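Local structure of salmonella typhimurium DB7155 bacteriophage DET7 tailspike (Bacteriophage, 2V5I) at residues D192-G197 with G220-G225; G244-T249 with F277-A282; C376-F381 with G401-P406; M330-V335 with Q352-A357; C392-I397 with S417-L422. The protein binds and probably hydrolyses the O-antigen polysaccharide of Salmonella, serving as the trimeric receptor-binding tailspike of a myovirus. One frame throughout, in Å; residues are numbered along the deposited sequence.

Contact 1: residues D192-G197 with G220-G225; sequences DSIIGG and GRVHYG
S193 CB lies over one face of the H223 imidazole, displaced from the middle toward the rim, and makes a CH-pi contact 4.0 Å from S193 CB to the H223 ring centroid. The guanidinium carbon of R221 sits at the edge of the same ring, while S193 OG approaches the edge of the guanidinium itself. The setting is the right-handed parallel beta-helix of the P22 tailspike family, in which strands 187-196 and 220-224 lie on successive coils. R221 grips H223 side-on: its NE and NH2 both give a proton to H223 NE2, the shorter bond running 3.0 Å from R221 NH2 to H223 NE2. R221 NE also gives a weak, bent hydrogen bond to S193 OG (3.2 Å, 124°). S240 of the second subunit accepts from R221 NH2 as well, so the flat cluster faces the trimer interface, where D192 also forms salt bridges with R165 and K187 of that subunit. W251 of the next coil meets the H223 and Y224 rings edge-to-face. I195 reaches across with CD1, turned back by chi2 of -47°, to lie 3.6 Å from H223 CB, and the same methyl stands at the edge of the Y224 ring. On the other side of the strands I194 and V222 lie side by side toward the helix interior. Two firm bonds join the backbones, I194 O taking H223 N at 2.8 Å and H223 O taking G196 N. Beyond them a water closes the seam, donating to G196 O at 2.8 Å and accepting from G225 N.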
# COMPACT_ATOMS: atom_id res chain seq x y z
N ASP A 192 5.72 24.23 -2.44
CA ASP A 192 6.63 24.18 -3.56
C ASP A 192 8.09 24.13 -3.13
O ASP A 192 8.88 25.04 -3.43
CB ASP A 192 6.39 25.43 -4.39
CG ASP A 192 7.11 25.38 -5.69
OD1 ASP A 192 7.49 24.26 -6.13
OD2 ASP A 192 7.28 26.48 -6.31
N SER A 193 8.45 23.08 -2.39
CA SER A 193 9.85 22.85 -1.96
C SER A 193 10.37 24.04 -1.16
O SER A 193 11.40 24.66 -1.47
CB SER A 193 10.77 22.51 -3.15
OG SER A 193 10.35 21.27 -3.69
N ILE A 194 9.59 24.41 -0.16
CA ILE A 194 9.93 25.49 0.73
C ILE A 194 11.28 25.16 1.39
O ILE A 194 11.43 24.09 1.98
CB ILE A 194 8.89 25.66 1.83
CG1 ILE A 194 7.50 25.95 1.26
CG2 ILE A 194 9.29 26.81 2.78
CD1 ILE A 194 6.35 25.77 2.28
N ILE A 195 12.27 26.06 1.30
CA ILE A 195 13.50 25.86 2.02
C ILE A 195 13.33 26.49 3.41
O ILE A 195 13.19 27.71 3.56
CB ILE A 195 14.72 26.55 1.34
CG1 ILE A 195 14.94 26.09 -0.09
CG2 ILE A 195 15.97 26.35 2.16
CD1 ILE A 195 14.88 24.71 -0.25
N GLY A 196 13.34 25.64 4.44
CA GLY A 196 13.22 26.10 5.82
C GLY A 196 14.35 26.93 6.39
O GLY A 196 15.44 26.90 5.89
N GLY A 197 14.03 27.69 7.45
CA GLY A 197 15.00 28.41 8.26
C GLY A 197 15.12 27.83 9.66
O GLY A 197 15.01 26.63 9.88
N GLY A 220 2.67 18.36 -1.73
CA GLY A 220 3.83 19.25 -1.80
C GLY A 220 5.01 18.76 -0.96
O GLY A 220 5.06 17.60 -0.59
N ARG A 221 6.01 19.63 -0.84
CA ARG A 221 7.28 19.28 -0.24
C ARG A 221 7.90 20.45 0.50
O ARG A 221 7.69 21.62 0.17
CB ARG A 221 8.31 19.00 -1.37
CG ARG A 221 7.93 18.19 -2.51
CD ARG A 221 8.92 18.38 -3.71
NE ARG A 221 10.29 18.10 -3.30
CZ ARG A 221 10.86 16.89 -3.24
NH1 ARG A 221 10.15 15.79 -3.50
NH2 ARG A 221 12.11 16.76 -2.80
N VAL A 222 8.69 20.08 1.51
CA VAL A 222 9.55 20.99 2.25
C VAL A 222 10.98 20.43 2.34
O VAL A 222 11.17 19.25 2.34
CB VAL A 222 8.98 21.31 3.63
CG1 VAL A 222 7.59 21.96 3.51
CG2 VAL A 222 8.88 20.11 4.51
N HIS A 223 11.96 21.35 2.36
CA HIS A 223 13.40 21.03 2.34
C HIS A 223 14.17 21.75 3.47
O HIS A 223 13.86 22.92 3.81
CB HIS A 223 14.05 21.50 1.04
CG HIS A 223 13.66 20.75 -0.20
ND1 HIS A 223 14.31 20.96 -1.39
CD2 HIS A 223 12.72 19.79 -0.44
CE1 HIS A 223 13.79 20.16 -2.32
NE2 HIS A 223 12.84 19.43 -1.77
N TYR A 224 15.15 21.04 4.04
CA TYR A 224 16.06 21.60 5.05
C TYR A 224 15.26 22.13 6.27
O TYR A 224 14.34 21.43 6.73
CB TYR A 224 17.00 22.66 4.39
CG TYR A 224 17.95 22.04 3.39
CD1 TYR A 224 18.92 21.19 3.79
CD2 TYR A 224 17.85 22.31 2.00
CE1 TYR A 224 19.82 20.59 2.86
CE2 TYR A 224 18.71 21.74 1.10
CZ TYR A 224 19.65 20.87 1.51
OH TYR A 224 20.51 20.26 0.60
N GLY A 225 15.62 23.29 6.82
CA GLY A 225 15.08 23.76 8.09
C GLY A 225 15.93 23.20 9.23
O GLY A 225 16.47 22.09 9.18
O HOH W 1 17.65 25.46 6.69

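Contact 2: residues G244-T249 with F277-A282; sequences GVIGVT and FRDSVA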
# COMPACT_ATOMS: atom_id res chain seq x y z
N GLY A 244 -3.89 16.78 10.33
CA GLY A 244 -2.64 16.04 10.04
C GLY A 244 -2.00 16.34 8.73
O GLY A 244 -2.03 17.49 8.26
N VAL A 245 -1.40 15.30 8.17
CA VAL A 245 -0.52 15.36 6.98
C VAL A 245 -0.96 14.28 6.01
O VAL A 245 -1.10 13.11 6.41
CB VAL A 245 0.93 15.12 7.45
CG1 VAL A 245 1.87 15.15 6.29
CG2 VAL A 245 1.32 16.18 8.49
N ILE A 246 -1.27 14.68 4.75
CA ILE A 246 -1.63 13.72 3.69
C ILE A 246 -0.86 14.09 2.42
O ILE A 246 -0.98 15.20 1.92
CB ILE A 246 -3.14 13.76 3.37
CG1 ILE A 246 -3.99 13.56 4.63
CG2 ILE A 246 -3.50 12.63 2.41
CD1 ILE A 246 -5.46 13.95 4.42
N GLY A 247 -0.07 13.17 1.90
CA GLY A 247 0.60 13.41 0.63
C GLY A 247 1.78 14.35 0.61
O GLY A 247 2.10 14.93 -0.45
N VAL A 248 2.49 14.48 1.74
CA VAL A 248 3.57 15.48 1.84
C VAL A 248 4.95 14.80 1.84
O VAL A 248 5.10 13.73 2.41
CB VAL A 248 3.42 16.29 3.16
CG1 VAL A 248 4.43 17.40 3.27
CG2 VAL A 248 2.01 16.86 3.29
N THR A 249 5.98 15.48 1.32
CA THR A 249 7.34 14.98 1.43
C THR A 249 8.16 16.01 2.18
O THR A 249 8.02 17.21 1.95
CB THR A 249 7.96 14.76 0.03
OG1 THR A 249 7.22 13.77 -0.68
CG2 THR A 249 9.45 14.37 0.13
N PHE A 277 -1.46 10.71 9.50
CA PHE A 277 -0.15 10.75 8.88
C PHE A 277 -0.21 9.69 7.78
O PHE A 277 -0.11 8.48 8.08
CB PHE A 277 0.97 10.49 9.89
CG PHE A 277 1.06 11.57 10.90
CD1 PHE A 277 1.79 12.70 10.63
CD2 PHE A 277 0.38 11.46 12.13
CE1 PHE A 277 1.80 13.76 11.58
CE2 PHE A 277 0.39 12.52 13.01
CZ PHE A 277 1.09 13.65 12.72
N ARG A 278 -0.57 10.14 6.56
CA ARG A 278 -0.89 9.20 5.47
C ARG A 278 -0.31 9.64 4.13
O ARG A 278 -0.17 10.82 3.85
CB ARG A 278 -2.41 9.03 5.28
CG ARG A 278 -3.15 8.49 6.49
CD ARG A 278 -4.55 8.00 6.10
NE ARG A 278 -5.36 9.11 5.61
CZ ARG A 278 -5.76 9.32 4.34
NH1 ARG A 278 -5.46 8.47 3.36
NH2 ARG A 278 -6.45 10.42 4.03
N ASP A 279 0.11 8.65 3.34
CA ASP A 279 0.56 8.88 1.98
C ASP A 279 1.72 9.90 1.92
O ASP A 279 1.84 10.67 0.97
CB ASP A 279 -0.60 9.37 1.09
CG ASP A 279 -1.81 8.45 1.04
OD1 ASP A 279 -1.79 7.26 1.43
OD2 ASP A 279 -2.85 8.96 0.51
N SER A 280 2.60 9.84 2.92
CA SER A 280 3.66 10.86 3.08
C SER A 280 5.05 10.22 3.17
O SER A 280 5.19 9.03 3.37
CB SER A 280 3.38 11.74 4.27
OG SER A 280 2.18 12.46 4.11
N VAL A 281 6.08 11.03 2.90
CA VAL A 281 7.44 10.53 2.67
C VAL A 281 8.42 11.41 3.38
O VAL A 281 8.34 12.64 3.26
CB VAL A 281 7.77 10.56 1.17
CG1 VAL A 281 9.16 10.04 0.96
CG2 VAL A 281 6.75 9.71 0.36
N ALA A 282 9.31 10.81 4.21
CA ALA A 282 10.43 11.57 4.83
C ALA A 282 11.73 11.01 4.30
O ALA A 282 11.97 9.81 4.41
CB ALA A 282 10.40 11.51 6.35
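V245 to T249 and F277 to A282 run parallel and in near register, bending together at a corner of the beta-helix. Before the bend, R278 N bonds to V245 O at 3.0 Å and G247 N to R278 O at 3.1 Å; after it, V281 N bonds to V248 O at 2.9 Å. At the corner both chains take positive phi, 75° at G247 and 57° at D279, and the two turn together, one coil above the other. There the regular backbone pairing is interrupted and S280 fills in for it. Its OG, anti to the carbonyl carbon (chi1 -62°), accepts from V248 N at 3.1 Å and donates to R278 O. That carbonyl thus holds two protons, G247 N in its plane and S280 OG from above it. One face of the paired strands before the bend carries V245 and F277, which cross obliquely, with V245 CG2 4.0 Å from F277 CE1; F258 and F232 add to this packing inside the helix. The other face carries I246 and R278, lying side by side and pointing the same way. The CG2 methyl of I246 rests over the guanidinium face, and I246 CD1 approaches R278 NH2. Q276 takes the NE proton of R278, while D279 OD2 makes a long salt bridge with R278 NH1, lying well out of the guanidinium plane, and D279 OD1 is bonded by N326 of the next coil. Farther on, T249 and V281 also run side by side, close to R278 of the second subunit, and T249 OG1 comes 3.7 Å from V281 CB.

Contact 3: residues C376-F381 with G401-P406; sequences CNYLNF and GIKPQP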
# COMPACT_ATOMS: atom_id res chain seq x y z
N CYS A 376 18.31 -1.11 7.70
CA CYS A 376 18.44 -0.07 8.69
C CYS A 376 19.69 -0.27 9.57
O CYS A 376 20.39 -1.28 9.50
CB CYS A 376 17.14 0.13 9.50
SG CYS A 376 15.83 0.82 8.42
N ASN A 377 19.98 0.77 10.34
CA ASN A 377 21.23 0.85 11.11
C ASN A 377 22.49 0.64 10.28
O ASN A 377 23.43 -0.01 10.71
CB ASN A 377 21.21 -0.06 12.33
CG ASN A 377 22.31 0.30 13.32
OD1 ASN A 377 22.73 1.48 13.38
ND2 ASN A 377 22.82 -0.68 14.06
N TYR A 378 22.51 1.19 9.07
CA TYR A 378 23.63 0.89 8.16
C TYR A 378 24.93 1.55 8.64
O TYR A 378 25.99 1.12 8.25
CB TYR A 378 23.26 1.18 6.69
CG TYR A 378 23.19 2.62 6.25
CD1 TYR A 378 24.32 3.43 6.24
CD2 TYR A 378 22.00 3.17 5.76
CE1 TYR A 378 24.27 4.73 5.84
CE2 TYR A 378 21.94 4.48 5.36
CZ TYR A 378 23.07 5.27 5.37
OH TYR A 378 23.05 6.59 4.94
N LEU A 379 24.86 2.56 9.53
CA LEU A 379 26.07 3.14 10.15
C LEU A 379 26.47 2.40 11.44
O LEU A 379 27.44 2.79 12.10
CB LEU A 379 25.91 4.63 10.44
CG LEU A 379 25.83 5.53 9.22
CD1 LEU A 379 25.82 7.00 9.64
CD2 LEU A 379 26.96 5.32 8.28
N ASN A 380 25.78 1.33 11.80
CA ASN A 380 26.24 0.48 12.90
C ASN A 380 26.31 1.17 14.25
O ASN A 380 27.29 0.98 15.05
CB ASN A 380 27.57 -0.18 12.55
CG ASN A 380 27.87 -1.43 13.38
OD1 ASN A 380 26.96 -2.04 13.97
ND2 ASN A 380 29.16 -1.79 13.45
N PHE A 381 25.29 1.95 14.56
CA PHE A 381 25.08 2.46 15.91
C PHE A 381 24.85 1.31 16.89
O PHE A 381 24.48 0.21 16.50
CB PHE A 381 23.86 3.36 15.97
CG PHE A 381 24.02 4.69 15.28
CD1 PHE A 381 24.51 5.78 15.97
CD2 PHE A 381 23.55 4.88 14.01
CE1 PHE A 381 24.60 7.02 15.35
CE2 PHE A 381 23.64 6.11 13.36
CZ PHE A 381 24.17 7.17 14.02
N GLY A 401 17.09 -6.57 4.14
CA GLY A 401 17.39 -6.02 2.85
C GLY A 401 18.62 -6.67 2.25
O GLY A 401 18.91 -7.85 2.56
N ILE A 402 19.39 -5.89 1.51
CA ILE A 402 20.54 -6.41 0.74
C ILE A 402 21.91 -6.08 1.36
O ILE A 402 22.91 -6.67 0.95
CB ILE A 402 20.47 -5.89 -0.72
CG1 ILE A 402 21.18 -6.84 -1.71
CG2 ILE A 402 20.85 -4.41 -0.83
CD1 ILE A 402 20.67 -6.64 -3.14
N LYS A 403 21.95 -5.15 2.29
CA LYS A 403 23.22 -4.74 2.89
C LYS A 403 23.65 -5.79 3.89
O LYS A 403 22.81 -6.47 4.52
CB LYS A 403 23.06 -3.37 3.58
CG LYS A 403 22.73 -2.21 2.62
CD LYS A 403 22.91 -0.81 3.24
CE LYS A 403 23.02 0.24 2.12
NZ LYS A 403 23.29 1.61 2.59
N PRO A 404 24.96 -5.92 4.08
CA PRO A 404 25.41 -6.81 5.12
C PRO A 404 24.92 -6.32 6.47
O PRO A 404 24.79 -5.11 6.70
CB PRO A 404 26.94 -6.75 5.01
CG PRO A 404 27.26 -5.53 4.32
CD PRO A 404 26.06 -5.20 3.42
N GLN A 405 24.68 -7.25 7.38
CA GLN A 405 24.14 -6.85 8.69
C GLN A 405 25.15 -6.05 9.48
O GLN A 405 26.34 -6.37 9.48
CB GLN A 405 23.73 -8.09 9.49
CG GLN A 405 22.49 -8.78 8.98
CD GLN A 405 21.21 -8.04 9.30
OE1 GLN A 405 21.14 -7.27 10.27
NE2 GLN A 405 20.20 -8.23 8.47
N PRO A 406 24.70 -5.03 10.20
CA PRO A 406 25.62 -4.35 11.11
C PRO A 406 26.05 -5.28 12.24
O PRO A 406 25.26 -6.12 12.67
CB PRO A 406 24.79 -3.20 11.69
CG PRO A 406 23.40 -3.49 11.40
CD PRO A 406 23.34 -4.47 10.24
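K403 NZ sits over one face of the Y378 ring in a cation-pi contact, 4.0 Å from K403 NZ to the Y378 centroid and shifted toward the rim. Two loops of the beta-helix, each connecting strands of its coils, meet here. Y378 CG stands between the backbone N and carbonyl carbon (chi1 74°), which sets CG on the side where K403 NZ comes within 3.8 Å of it. K403, extended beyond CG, crosses the tyrosine obliquely, and its CD passes 4.0 Å from Y378 CB. Both polar ends have further partners: D353 forms a salt bridge with K403 NZ, and Y378 OH is hydrogen-bonded to N331 OD1. The ammonium is thus shared between a carboxylate and a ring, which would probably keep it charged.

P406 packs on the type I turn N377-N380. Its CG comes 3.5 Å from N377 O, the carbonyl that also takes N380 N, while P406 CB lies 3.4 Å from N380 OD1. N377 CG, anti to the backbone N (chi1 -164°), places the amide across the turn, where OD1 accepts from F381 N and ND2 donates to F381 O. The amide is therefore held at both ends against one residue. N380 is fixed by the residues that follow the proline: OD1 accepts from N408 N, and ND2 bonds S407 OG. The amide nitrogen of N377 completes the contact, ND2 lying 3.9 Å from P406 CG.

Contact 4: residues M330-V335 with Q352-A357; sequences MNSLGV and QDCAGA
S332 O gathers two backbone N-H groups of the other loop, A355 N at 2.9 Å and the more distant G356 N, both in weak, bent or long bonds. A third weak bond runs from N331 N to D353 O at 3.0 Å. A water mends the far end, where it donates to G334 O at 2.9 Å and accepts from A357 N. Two sulfurs also take part as soft acceptors. Q352 NE2 points straight at M330 SD, 3.5 Å away with an angle of 173°, although the bond is weak, and S332 N makes a similar weak bond to C354 SG.

These are the corners of two successive beta-helix coils, between strands 323-330 and 335-342 and between 345-352 and 357-364. M330 and Q352 cross obliquely; Q352 CG lies between the backbone N and carbonyl carbon (chi1 56°), 3.6 Å from M330 CG, and the rest of its chain extends to the sulfur. L323 and Y345 of the second subunit pack against this pair. Farther along, L333 CD1 touches A355 CB at 4.0 Å, with W109 lying against L333. Because G356 has no side chain, G334 O can come within 3.5 Å of G356 CA. N331 and D353 send their polar ends out the same way, toward the neighbouring loops with Y378 and K403; N331 ND2 also bonds S284.

The chemistry implies a corner held by many modest interactions, carbonyl forks, sulfur acceptors and a water, in place of the regular pairing of the flanking strands.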
# COMPACT_ATOMS: atom_id res chain seq x y z
N MET A 330 13.23 7.05 4.24
CA MET A 330 14.54 6.54 3.81
C MET A 330 15.67 7.45 4.26
O MET A 330 15.52 8.68 4.31
CB MET A 330 14.56 6.45 2.28
CG MET A 330 13.57 5.48 1.73
SD MET A 330 13.72 5.29 -0.07
CE MET A 330 15.40 4.66 -0.16
N ASN A 331 16.78 6.81 4.65
CA ASN A 331 18.04 7.49 4.97
C ASN A 331 18.00 8.43 6.19
O ASN A 331 18.77 9.36 6.26
CB ASN A 331 18.62 8.20 3.75
CG ASN A 331 20.09 8.48 3.89
OD1 ASN A 331 20.85 7.63 4.43
ND2 ASN A 331 20.54 9.63 3.35
N SER A 332 17.19 8.13 7.18
CA SER A 332 17.19 8.90 8.44
C SER A 332 18.49 8.64 9.21
O SER A 332 19.05 7.58 9.16
CB SER A 332 15.97 8.59 9.32
OG SER A 332 15.93 7.20 9.59
N LEU A 333 19.00 9.68 9.85
CA LEU A 333 20.17 9.51 10.71
C LEU A 333 19.80 9.10 12.14
O LEU A 333 20.63 8.46 12.82
CB LEU A 333 21.03 10.77 10.65
CG LEU A 333 22.38 10.71 11.36
CD1 LEU A 333 23.31 9.67 10.81
CD2 LEU A 333 23.07 12.08 11.28
N GLY A 334 18.60 9.47 12.62
CA GLY A 334 18.07 9.14 13.91
C GLY A 334 17.30 7.84 13.91
O GLY A 334 17.91 6.76 13.97
N VAL A 335 15.97 7.92 13.95
CA VAL A 335 15.09 6.75 13.89
C VAL A 335 14.09 6.96 12.73
O VAL A 335 13.47 8.04 12.68
CB VAL A 335 14.28 6.65 15.18
CG1 VAL A 335 13.35 5.46 15.15
CG2 VAL A 335 15.20 6.48 16.34
N GLN A 352 13.25 2.10 4.79
CA GLN A 352 14.29 1.39 4.06
C GLN A 352 15.56 2.22 4.01
O GLN A 352 15.52 3.43 3.78
CB GLN A 352 13.82 0.89 2.70
CG GLN A 352 13.30 1.85 1.79
CD GLN A 352 12.42 1.29 0.59
OE1 GLN A 352 11.95 0.10 0.47
NE2 GLN A 352 12.20 2.20 -0.31
N ASP A 353 16.69 1.58 4.30
CA ASP A 353 18.04 2.20 4.07
C ASP A 353 18.23 3.39 4.97
O ASP A 353 18.59 4.48 4.48
CB ASP A 353 18.24 2.58 2.58
CG ASP A 353 19.73 2.76 2.18
OD1 ASP A 353 20.62 2.28 2.90
OD2 ASP A 353 19.98 3.34 1.11
N CYS A 354 18.01 3.18 6.28
CA CYS A 354 18.20 4.23 7.31
C CYS A 354 19.53 4.03 8.01
O CYS A 354 19.99 2.90 8.24
CB CYS A 354 17.08 4.30 8.34
SG CYS A 354 15.51 4.91 7.61
N ALA A 355 20.24 5.14 8.22
CA ALA A 355 21.53 5.07 8.90
C ALA A 355 21.46 4.63 10.35
O ALA A 355 22.35 3.94 10.83
CB ALA A 355 22.25 6.40 8.81
N GLY A 356 20.43 5.06 11.09
CA GLY A 356 20.15 4.51 12.40
C GLY A 356 18.98 3.51 12.42
O GLY A 356 18.67 2.88 11.41
N ALA A 357 18.35 3.38 13.58
CA ALA A 357 17.26 2.43 13.77
C ALA A 357 16.13 2.72 12.79
O ALA A 357 15.86 3.88 12.43
CB ALA A 357 16.77 2.51 15.16
O HOH W 2 19.24 5.01 15.81

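Contact 5: residues C392-I397 with S417-L422; sequences CIVNGI and STISGL
I419 meets V394 on one side and I397 on the other, and its path can be traced atom by atom. CB stands 4.3 Å from V394 O. From there CG1, anti to the carbonyl carbon (chi1 -59°), leads to V394, with I419 CG1 3.9 Å from V394 CB and nearly as close to its CG2. The branch methyl goes the other way: I419 CG2 lies 3.9 Å from I397 CG2. The chain then extends (chi2 -172°), and CD1 ends 4.3 Å from V394 CG2. I397 CG2 in turn touches L422 CD1 at 3.7 Å, which makes a continuous hydrocarbon row along this face of the parallel beta-helix strands.

On the opposite face I393 and T418 lie side by side, with I393 CD1 3.9 Å from T418 CB. The backbones stay in register throughout: T418 N bonds to C392 O, V394 N to T418 O, S420 N to V394 O and G396 N to S420 O, all with N-H...O angles of 158° or more. Near the bend at G396, a further bond leads from I397 N to G421 O at 3.0 Å, approaching from above the carbonyl plane. G421 lacks a CB, and its backbone passes close to G396 CA.

The pair is one step in a stack of coils. Strand 367-369 precedes it, 435-448 follows, and L437 accepts from S420 OG. Strands 386-388 and 431-433 close over the hydrophobic row, and I402 and G424 of the third subunit pack on the outward face.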
# COMPACT_ATOMS: atom_id res chain seq x y z
N CYS A 392 2.58 -5.66 22.19
CA CYS A 392 2.01 -5.31 20.88
C CYS A 392 1.89 -6.57 19.99
O CYS A 392 2.31 -7.65 20.39
CB CYS A 392 2.90 -4.24 20.24
SG CYS A 392 2.79 -2.64 21.23
N ILE A 393 1.26 -6.40 18.83
CA ILE A 393 1.07 -7.47 17.82
C ILE A 393 1.67 -6.94 16.53
O ILE A 393 1.42 -5.77 16.18
CB ILE A 393 -0.45 -7.73 17.58
CG1 ILE A 393 -1.13 -8.31 18.83
CG2 ILE A 393 -0.72 -8.62 16.35
CD1 ILE A 393 -0.59 -9.58 19.28
N VAL A 394 2.50 -7.75 15.86
CA VAL A 394 2.97 -7.41 14.52
C VAL A 394 2.46 -8.50 13.56
O VAL A 394 2.70 -9.67 13.78
CB VAL A 394 4.51 -7.31 14.47
CG1 VAL A 394 4.94 -6.92 13.09
CG2 VAL A 394 4.94 -6.35 15.49
N ASN A 395 1.72 -8.11 12.50
CA ASN A 395 1.15 -9.03 11.52
C ASN A 395 1.78 -8.71 10.18
O ASN A 395 1.29 -7.81 9.48
CB ASN A 395 -0.35 -8.74 11.31
CG ASN A 395 -1.22 -9.05 12.48
OD1 ASN A 395 -1.11 -10.13 13.05
ND2 ASN A 395 -2.14 -8.10 12.84
N GLY A 396 2.83 -9.41 9.77
CA GLY A 396 3.41 -9.23 8.47
C GLY A 396 4.48 -8.17 8.49
O GLY A 396 4.19 -6.98 8.55
N ILE A 397 5.74 -8.60 8.49
CA ILE A 397 6.88 -7.69 8.59
C ILE A 397 8.05 -8.25 7.79
O ILE A 397 8.49 -9.36 7.99
CB ILE A 397 7.26 -7.37 10.07
CG1 ILE A 397 8.51 -6.47 10.11
CG2 ILE A 397 7.42 -8.65 10.93
CD1 ILE A 397 8.73 -5.79 11.44
N SER A 417 6.03 -8.69 22.66
CA SER A 417 5.14 -8.70 21.51
C SER A 417 5.00 -10.10 20.90
O SER A 417 5.92 -10.91 21.04
CB SER A 417 5.66 -7.74 20.46
OG SER A 417 5.62 -6.40 20.96
N THR A 418 3.93 -10.30 20.15
CA THR A 418 3.75 -11.47 19.33
C THR A 418 3.86 -11.04 17.87
O THR A 418 3.21 -10.08 17.47
CB THR A 418 2.41 -12.11 19.60
OG1 THR A 418 2.43 -12.63 20.95
CG2 THR A 418 2.14 -13.24 18.61
N ILE A 419 4.65 -11.79 17.10
CA ILE A 419 4.92 -11.49 15.71
C ILE A 419 4.55 -12.69 14.85
O ILE A 419 4.83 -13.83 15.22
CB ILE A 419 6.41 -11.10 15.50
CG1 ILE A 419 6.71 -9.86 16.38
CG2 ILE A 419 6.67 -10.91 13.98
CD1 ILE A 419 8.01 -9.27 16.14
N SER A 420 3.84 -12.42 13.76
CA SER A 420 3.56 -13.42 12.73
C SER A 420 3.96 -12.86 11.37
O SER A 420 3.96 -11.66 11.18
CB SER A 420 2.08 -13.76 12.64
OG SER A 420 1.57 -14.14 13.89
N GLY A 421 4.29 -13.75 10.43
CA GLY A 421 4.51 -13.32 9.05
C GLY A 421 5.82 -12.57 8.87
O GLY A 421 5.86 -11.60 8.11
N LEU A 422 6.86 -12.98 9.60
CA LEU A 422 8.19 -12.36 9.46
C LEU A 422 8.89 -12.93 8.24
O LEU A 422 9.05 -14.16 8.14
CB LEU A 422 9.02 -12.62 10.72
CG LEU A 422 10.44 -12.13 10.71
CD1 LEU A 422 10.52 -10.65 10.53
CD2 LEU A 422 11.10 -12.54 12.06
O HOH W 3 1.07 -11.78 15.44

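In the fold
Contacts 1, 2 and 5 are buried pairings of parallel strands on successive coils, while contacts 3 and 4 lie in loops and corners that are only partly buried. Contacts 1 and 2 touch: V222 and G220 bond to T249, so the second coil of contact 1 stacks directly on the first coil of contact 2. Contact 2 joins contact 4 through A282 and M330. Contacts 3 and 4 have the closest centres, about 10 Å apart, and N377 N bonds G356 O. Chemistry follows position: aliphatic rows in contact 5, a serine bridge in contact 2, a histidine-arginine cluster at the subunit interface in contact 1, weaker forks and sulfur in contact 4, and charge over a ring in contact 3.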